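Local coordinates for protein short chain dehydrogenase/reductase (Acinetobacter baumannii, PDB 4IUY) that probably catalyses NAD(P)(H)-dependent oxidation or reduction, as a member of the short-chain dehydrogenase/reductase family, at residues G38-E50 / F240-S252. Sequence-based numbering, arbitrary orientation.
Sequences GLGHHIAELFAKE and FDDLNGPLLLLAS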
ATOM      1  N   GLY D  38     -17.062 -20.895 -14.264  1.00 41.69           N
ATOM      2  CA  GLY D  38     -17.874 -21.168 -13.090  1.00 41.64           C
ATOM      3  C   GLY D  38     -18.218 -19.894 -12.319  1.00 59.66           C
ATOM      4  O   GLY D  38     -19.342 -19.737 -11.851  1.00 40.42           O
ATOM      5  N   LEU D  39     -17.243 -18.999 -12.153  1.00 39.49           N
ATOM      6  CA  LEU D  39     -17.473 -17.729 -11.463  1.00 59.31           C
ATOM      7  C   LEU D  39     -18.450 -16.861 -12.236  1.00 52.32           C
ATOM      8  O   LEU D  39     -19.363 -16.272 -11.657  1.00 46.10           O
ATOM      9  CB  LEU D  39     -16.164 -16.959 -11.241  1.00 37.67           C
ATOM     10  CG  LEU D  39     -16.366 -15.606 -10.559  1.00 57.35           C
ATOM     11  CD1 LEU D  39     -17.068 -15.793  -9.200  1.00 38.25           C
ATOM     12  CD2 LEU D  39     -15.063 -14.831 -10.429  1.00 49.95           C
ATOM     13  N   GLY D  40     -18.259 -16.787 -13.547  1.00 42.56           N
ATOM     14  CA  GLY D  40     -19.171 -16.026 -14.371  1.00 42.17           C
ATOM     15  C   GLY D  40     -20.613 -16.531 -14.276  1.00 47.28           C
ATOM     16  O   GLY D  40     -21.548 -15.738 -14.233  1.00 46.71           O
ATOM     17  N   HIS D  41     -20.791 -17.847 -14.247  1.00 43.24           N
ATOM     18  CA  HIS D  41     -22.112 -18.477 -14.096  1.00 41.57           C
ATOM     19  C   HIS D  41     -22.749 -18.103 -12.754  1.00 46.94           C
ATOM     20  O   HIS D  41     -23.958 -17.795 -12.640  1.00 40.91           O
ATOM     21  CB  HIS D  41     -21.972 -20.001 -14.158  1.00 42.12           C
ATOM     22  CG  HIS D  41     -22.038 -20.567 -15.544  1.00 46.01           C
ATOM     23  ND1 HIS D  41     -21.331 -20.036 -16.602  1.00 45.34           N
ATOM     24  CD2 HIS D  41     -22.720 -21.631 -16.042  1.00 44.46           C
ATOM     25  CE1 HIS D  41     -21.578 -20.742 -17.695  1.00 46.57           C
ATOM     26  NE2 HIS D  41     -22.413 -21.715 -17.380  1.00 46.11           N
ATOM     27  N   HIS D  42     -21.913 -18.186 -11.731  1.00 40.09           N
ATOM     28  CA  HIS D  42     -22.328 -17.894 -10.389  1.00 42.54           C
ATOM     29  C   HIS D  42     -22.824 -16.449 -10.295  1.00 40.88           C
ATOM     30  O   HIS D  42     -23.882 -16.185  -9.730  1.00 39.41           O
ATOM     31  CB  HIS D  42     -21.154 -18.142  -9.403  1.00 40.46           C
ATOM     32  CG  HIS D  42     -21.468 -17.723  -8.013  1.00 43.09           C
ATOM     33  ND1 HIS D  42     -22.119 -18.547  -7.119  1.00 40.16           N
ATOM     34  CD2 HIS D  42     -21.284 -16.543  -7.376  1.00 42.86           C
ATOM     35  CE1 HIS D  42     -22.288 -17.900  -5.977  1.00 39.65           C
ATOM     36  NE2 HIS D  42     -21.797 -16.681  -6.109  1.00 38.70           N
ATOM     37  N   ILE D  43     -22.043 -15.529 -10.862  1.00 38.46           N
ATOM     38  CA  ILE D  43     -22.358 -14.113 -10.817  1.00 37.97           C
ATOM     39  C   ILE D  43     -23.670 -13.858 -11.530  1.00 53.04           C
ATOM     40  O   ILE D  43     -24.538 -13.176 -10.977  1.00 38.71           O
ATOM     41  CB  ILE D  43     -21.236 -13.255 -11.416  1.00 39.05           C
ATOM     42  CG1 ILE D  43     -20.006 -13.318 -10.502  1.00 40.43           C
ATOM     43  CG2 ILE D  43     -21.683 -11.796 -11.615  1.00 37.12           C
ATOM     44  CD1 ILE D  43     -18.805 -12.566 -11.051  1.00 41.21           C
ATOM     45  N   ALA D  44     -23.826 -14.442 -12.720  1.00 39.23           N
ATOM     46  CA  ALA D  44     -25.059 -14.301 -13.471  1.00 41.50           C
ATOM     47  C   ALA D  44     -26.252 -14.760 -12.661  1.00 40.58           C
ATOM     48  O   ALA D  44     -27.265 -14.072 -12.580  1.00 40.91           O
ATOM     49  CB  ALA D  44     -25.000 -15.099 -14.780  1.00 40.88           C
ATOM     50  N   GLU D  45     -26.094 -15.910 -12.027  1.00 40.81           N
ATOM     51  CA  GLU D  45     -27.190 -16.496 -11.291  1.00 41.86           C
ATOM     52  C   GLU D  45     -27.514 -15.688 -10.047  1.00 41.18           C
ATOM     53  O   GLU D  45     -28.680 -15.532  -9.694  1.00 46.98           O
ATOM     54  CB  GLU D  45     -26.859 -17.936 -10.966  1.00 42.07           C
ATOM     55  CG  GLU D  45     -28.022 -18.733 -10.522  1.00 71.75           C
ATOM     56  CD  GLU D  45     -27.938 -20.144 -10.996  1.00 71.68           C
ATOM     57  OE1 GLU D  45     -27.019 -20.462 -11.782  1.00 64.01           O
ATOM     58  OE2 GLU D  45     -28.751 -20.953 -10.517  1.00 85.00           O
ATOM     59  N   LEU D  46     -26.479 -15.155  -9.407  1.00 44.17           N
ATOM     60  CA  LEU D  46     -26.647 -14.296  -8.245  1.00 42.27           C
ATOM     61  C   LEU D  46     -27.510 -13.057  -8.564  1.00 50.45           C
ATOM     62  O   LEU D  46     -28.480 -12.782  -7.860  1.00 40.68           O
ATOM     63  CB  LEU D  46     -25.279 -13.856  -7.696  1.00 44.98           C
ATOM     64  CG  LEU D  46     -25.364 -12.720  -6.664  1.00 50.15           C
ATOM     65  CD1 LEU D  46     -26.050 -13.216  -5.400  1.00 46.02           C
ATOM     66  CD2 LEU D  46     -24.009 -12.144  -6.336  1.00 52.20           C
ATOM     67  N   PHE D  47     -27.167 -12.304  -9.609  1.00 44.68           N
ATOM     68  CA  PHE D  47     -27.948 -11.102  -9.926  1.00 43.93           C
ATOM     69  C   PHE D  47     -29.373 -11.448 -10.422  1.00 48.23           C
ATOM     70  O   PHE D  47     -30.333 -10.760 -10.083  1.00 41.82           O
ATOM     71  CB  PHE D  47     -27.188 -10.174 -10.891  1.00 47.02           C
ATOM     72  CG  PHE D  47     -26.113  -9.344 -10.202  1.00 45.57           C
ATOM     73  CD1 PHE D  47     -26.420  -8.112  -9.646  1.00 38.89           C
ATOM     74  CD2 PHE D  47     -24.821  -9.831 -10.051  1.00 39.50           C
ATOM     75  CE1 PHE D  47     -25.457  -7.362  -8.990  1.00 38.24           C
ATOM     76  CE2 PHE D  47     -23.846  -9.087  -9.391  1.00 40.93           C
ATOM     77  CZ  PHE D  47     -24.166  -7.850  -8.852  1.00 38.87           C
ATOM     78  N   ALA D  48     -29.512 -12.545 -11.158  1.00 41.65           N
ATOM     79  CA  ALA D  48     -30.835 -12.997 -11.608  1.00 46.19           C
ATOM     80  C   ALA D  48     -31.714 -13.368 -10.413  1.00 54.65           C
ATOM     81  O   ALA D  48     -32.870 -12.983 -10.346  1.00 44.23           O
ATOM     82  CB  ALA D  48     -30.704 -14.192 -12.558  1.00 43.25           C
ATOM     83  N   LYS D  49     -31.136 -14.080  -9.450  1.00 43.03           N
ATOM     84  CA  LYS D  49     -31.854 -14.439  -8.237  1.00 45.69           C
ATOM     85  C   LYS D  49     -32.311 -13.184  -7.492  1.00 47.42           C
ATOM     86  O   LYS D  49     -33.382 -13.170  -6.897  1.00 44.64           O
ATOM     87  CB  LYS D  49     -30.950 -15.301  -7.366  1.00 55.90           C
ATOM     88  CG  LYS D  49     -31.617 -16.221  -6.370  1.00 60.80           C
ATOM     89  CD  LYS D  49     -30.570 -16.641  -5.365  1.00 73.25           C
ATOM     90  CE  LYS D  49     -29.257 -17.016  -6.094  1.00 78.68           C
ATOM     91  NZ  LYS D  49     -28.069 -17.087  -5.191  1.00 82.49           N
ATOM     92  N   GLU D  50     -31.519 -12.118  -7.569  1.00 44.74           N
ATOM     93  CA  GLU D  50     -31.882 -10.852  -6.934  1.00 49.35           C
ATOM     94  C   GLU D  50     -32.806  -9.988  -7.824  1.00 56.83           C
ATOM     95  O   GLU D  50     -32.987  -8.796  -7.563  1.00 43.86           O
ATOM     96  CB  GLU D  50     -30.629 -10.060  -6.519  1.00 41.91           C
ATOM     97  CG  GLU D  50     -29.824 -10.745  -5.418  1.00 46.72           C
ATOM     98  CD  GLU D  50     -30.674 -10.984  -4.186  1.00 61.13           C
ATOM     99  OE1 GLU D  50     -31.360 -10.032  -3.760  1.00 65.95           O
ATOM    100  OE2 GLU D  50     -30.709 -12.134  -3.685  1.00 66.98           O
ATOM    101  N   PHE D 240     -17.378 -19.218  -4.013  1.00 40.52           N
ATOM    102  CA  PHE D 240     -18.076 -18.212  -4.842  1.00 40.28           C
ATOM    103  C   PHE D 240     -19.027 -17.346  -4.000  1.00 39.46           C
ATOM    104  O   PHE D 240     -19.118 -16.147  -4.188  1.00 51.25           O
ATOM    105  CB  PHE D 240     -18.865 -18.905  -5.956  1.00 44.56           C
ATOM    106  CG  PHE D 240     -18.008 -19.437  -7.076  1.00 46.46           C
ATOM    107  CD1 PHE D 240     -16.730 -18.936  -7.294  1.00 46.95           C
ATOM    108  CD2 PHE D 240     -18.480 -20.457  -7.897  1.00 44.45           C
ATOM    109  CE1 PHE D 240     -15.955 -19.420  -8.313  1.00 44.89           C
ATOM    110  CE2 PHE D 240     -17.709 -20.957  -8.922  1.00 45.32           C
ATOM    111  CZ  PHE D 240     -16.446 -20.434  -9.140  1.00 48.02           C
ATOM    112  N   ASP D 241     -19.731 -17.985  -3.074  1.00 42.85           N
ATOM    113  CA  ASP D 241     -20.643 -17.313  -2.162  1.00 45.64           C
ATOM    114  C   ASP D 241     -19.992 -16.226  -1.330  1.00 49.98           C
ATOM    115  O   ASP D 241     -20.676 -15.270  -0.927  1.00 42.66           O
ATOM    116  CB  ASP D 241     -21.314 -18.317  -1.215  1.00 49.64           C
ATOM    117  CG  ASP D 241     -22.476 -19.029  -1.851  1.00 63.49           C
ATOM    118  OD1 ASP D 241     -23.051 -18.485  -2.821  1.00 71.92           O
ATOM    119  OD2 ASP D 241     -22.835 -20.117  -1.362  1.00 67.35           O
ATOM    120  N   ASP D 242     -18.683 -16.352  -1.084  1.00 37.88           N
ATOM    121  CA  ASP D 242     -17.988 -15.326  -0.302  1.00 36.45           C
ATOM    122  C   ASP D 242     -18.039 -13.962  -0.995  1.00 43.70           C
ATOM    123  O   ASP D 242     -17.870 -12.936  -0.330  1.00 36.44           O
ATOM    124  CB  ASP D 242     -16.525 -15.721  -0.027  1.00 35.88           C
ATOM    125  CG  ASP D 242     -16.406 -16.941   0.888  1.00 49.67           C
ATOM    126  OD1 ASP D 242     -17.364 -17.211   1.653  1.00 52.59           O
ATOM    127  OD2 ASP D 242     -15.354 -17.632   0.836  1.00 37.59           O
ATOM    128  N   LEU D 243     -18.280 -13.971  -2.311  1.00 35.51           N
ATOM    129  CA  LEU D 243     -18.261 -12.775  -3.165  1.00 39.30           C
ATOM    130  C   LEU D 243     -19.600 -12.042  -3.284  1.00 37.84           C
ATOM    131  O   LEU D 243     -19.668 -10.899  -3.744  1.00 41.85           O
ATOM    132  CB  LEU D 243     -17.794 -13.143  -4.589  1.00 36.82           C
ATOM    133  CG  LEU D 243     -16.485 -13.937  -4.575  1.00 42.99           C
ATOM    134  CD1 LEU D 243     -16.045 -14.309  -5.992  1.00 47.22           C
ATOM    135  CD2 LEU D 243     -15.421 -13.132  -3.846  1.00 37.67           C
ATOM    136  N   ASN D 244     -20.662 -12.718  -2.891  1.00 36.57           N
ATOM    137  CA  ASN D 244     -21.996 -12.187  -3.055  1.00 42.04           C
ATOM    138  C   ASN D 244     -22.172 -10.817  -2.417  1.00 42.97           C
ATOM    139  O   ASN D 244     -22.610  -9.865  -3.072  1.00 48.59           O
ATOM    140  CB  ASN D 244     -23.018 -13.205  -2.560  1.00 39.31           C
ATOM    141  CG  ASN D 244     -23.048 -14.466  -3.444  1.00 44.23           C
ATOM    142  OD1 ASN D 244     -22.272 -14.593  -4.390  1.00 47.66           O
ATOM    143  ND2 ASN D 244     -23.928 -15.399  -3.123  1.00 45.49           N
ATOM    144  N   GLY D 245     -21.784 -10.714  -1.150  1.00 44.04           N
ATOM    145  CA  GLY D 245     -21.916  -9.469  -0.418  1.00 37.24           C
ATOM    146  C   GLY D 245     -21.219  -8.288  -1.072  1.00 35.01           C
ATOM    147  O   GLY D 245     -21.845  -7.259  -1.289  1.00 35.36           O
ATOM    148  N   PRO D 246     -19.912  -8.408  -1.342  1.00 34.34           N
ATOM    149  CA  PRO D 246     -19.203  -7.325  -2.033  1.00 32.87           C
ATOM    150  C   PRO D 246     -19.787  -6.998  -3.423  1.00 39.88           C
ATOM    151  O   PRO D 246     -19.839  -5.829  -3.802  1.00 46.17           O
ATOM    152  CB  PRO D 246     -17.781  -7.876  -2.174  1.00 32.96           C
ATOM    153  CG  PRO D 246     -17.627  -8.849  -1.060  1.00 33.34           C
ATOM    154  CD  PRO D 246     -18.989  -9.473  -0.873  1.00 33.69           C
ATOM    155  N   LEU D 247     -20.210  -8.014  -4.166  1.00 42.87           N
ATOM    156  CA  LEU D 247     -20.792  -7.806  -5.507  1.00 47.33           C
ATOM    157  C   LEU D 247     -22.057  -6.978  -5.448  1.00 46.77           C
ATOM    158  O   LEU D 247     -22.247  -6.071  -6.254  1.00 41.15           O
ATOM    159  CB  LEU D 247     -21.092  -9.135  -6.204  1.00 41.34           C
ATOM    160  CG  LEU D 247     -19.900  -9.861  -6.827  1.00 42.24           C
ATOM    161  CD1 LEU D 247     -20.278 -11.324  -7.092  1.00 36.29           C
ATOM    162  CD2 LEU D 247     -19.465  -9.169  -8.112  1.00 37.36           C
ATOM    163  N   LEU D 248     -22.924  -7.316  -4.499  1.00 46.45           N
ATOM    164  CA  LEU D 248     -24.181  -6.615  -4.338  1.00 37.78           C
ATOM    165  C   LEU D 248     -23.952  -5.203  -3.812  1.00 37.46           C
ATOM    166  O   LEU D 248     -24.614  -4.253  -4.270  1.00 40.85           O
ATOM    167  CB  LEU D 248     -25.142  -7.400  -3.441  1.00 39.12           C
ATOM    168  CG  LEU D 248     -25.754  -8.674  -4.039  1.00 63.49           C
ATOM    169  CD1 LEU D 248     -26.705  -9.329  -3.082  1.00 41.88           C
ATOM    170  CD2 LEU D 248     -26.459  -8.397  -5.364  1.00 41.31           C
ATOM    171  N   LEU D 249     -22.994  -5.057  -2.899  1.00 36.21           N
ATOM    172  CA  LEU D 249     -22.610  -3.742  -2.382  1.00 35.85           C
ATOM    173  C   LEU D 249     -22.207  -2.791  -3.506  1.00 38.36           C
ATOM    174  O   LEU D 249     -22.673  -1.663  -3.561  1.00 41.95           O
ATOM    175  CB  LEU D 249     -21.436  -3.868  -1.396  1.00 36.41           C
ATOM    176  CG  LEU D 249     -20.819  -2.574  -0.858  1.00 34.38           C
ATOM    177  CD1 LEU D 249     -21.806  -1.836   0.070  1.00 35.78           C
ATOM    178  CD2 LEU D 249     -19.510  -2.853  -0.165  1.00 37.83           C
ATOM    179  N   LEU D 250     -21.298  -3.242  -4.371  1.00 37.83           N
ATOM    180  CA  LEU D 250     -20.702  -2.398  -5.403  1.00 34.23           C
ATOM    181  C   LEU D 250     -21.599  -2.209  -6.629  1.00 45.85           C
ATOM    182  O   LEU D 250     -21.276  -1.415  -7.519  1.00 40.53           O
ATOM    183  CB  LEU D 250     -19.340  -2.950  -5.815  1.00 33.10           C
ATOM    184  CG  LEU D 250     -18.326  -3.011  -4.667  1.00 43.69           C
ATOM    185  CD1 LEU D 250     -17.019  -3.624  -5.159  1.00 41.59           C
ATOM    186  CD2 LEU D 250     -18.094  -1.614  -4.052  1.00 32.17           C
ATOM    187  N   ALA D 251     -22.696  -2.968  -6.700  1.00 37.88           N
ATOM    188  CA  ALA D 251     -23.631  -2.837  -7.802  1.00 37.69           C
ATOM    189  C   ALA D 251     -24.894  -2.070  -7.415  1.00 50.08           C
ATOM    190  O   ALA D 251     -25.758  -1.815  -8.256  1.00 53.34           O
ATOM    191  CB  ALA D 251     -24.002  -4.184  -8.363  1.00 38.23           C
ATOM    192  N   SER D 252     -25.032  -1.728  -6.144  1.00 41.26           N
ATOM    193  CA  SER D 252     -26.280  -1.127  -5.704  1.00 40.87           C
ATOM    194  C   SER D 252     -26.081   0.271  -5.109  1.00 54.88           C
ATOM    195  O   SER D 252     -24.971   0.816  -5.080  1.00 41.25           O
ATOM    196  CB  SER D 252     -26.996  -2.048  -4.710  1.00 41.60           C
ATOM    197  OG  SER D 252     -26.196  -2.303  -3.552  1.00 40.76           O
TER
HETATM  198  O   HOH W   1     -25.559 -17.455  -4.957  1.00 60.07           O
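His42 NE2 donates a nearly straight hydrogen bond to Asn244 OD1 (2.7 Å, 162°), which it meets on a lone pair in the carbonyl plane. Imidazole and amide lie almost coplanar, an arrangement that suits two flat polar groups at the polar margin of the contact, beside Asp241. Phe240 CB sits over the centre of the imidazole, 3.4 Å from the ring centroid, in a CH-pi contact. The Phe240 ring itself reaches back to the start of helix 38-49, where Leu39 CA covers one face and Phe240 CE2 lies 3.6 Å from Gly38 O. Leu39 CD1 meets Leu243 CD1 at 3.7 Å, its CG being swung opposite the backbone N (chi1 178°).

Farther along, both methyls of Leu46 lie against one face of the Asn244 amide, CD2 3.6 Å from Asn244 OD1, and CD2 also touches Leu247, while Phe47 presents its ring edge to Ala251, whose small CB lets CE1 approach to 3.6 Å. Asn244 is positioned in turn by a weak ND2 bond to Asp241 OD1 and by a water shared with Lys49 NZ.

The helices cross at -59° on one side of the Rossmann-fold sheet; helix 65-75 flanks 38-49, while Leu247 and Leu243 reach strands 202-208 and 262-265 respectively.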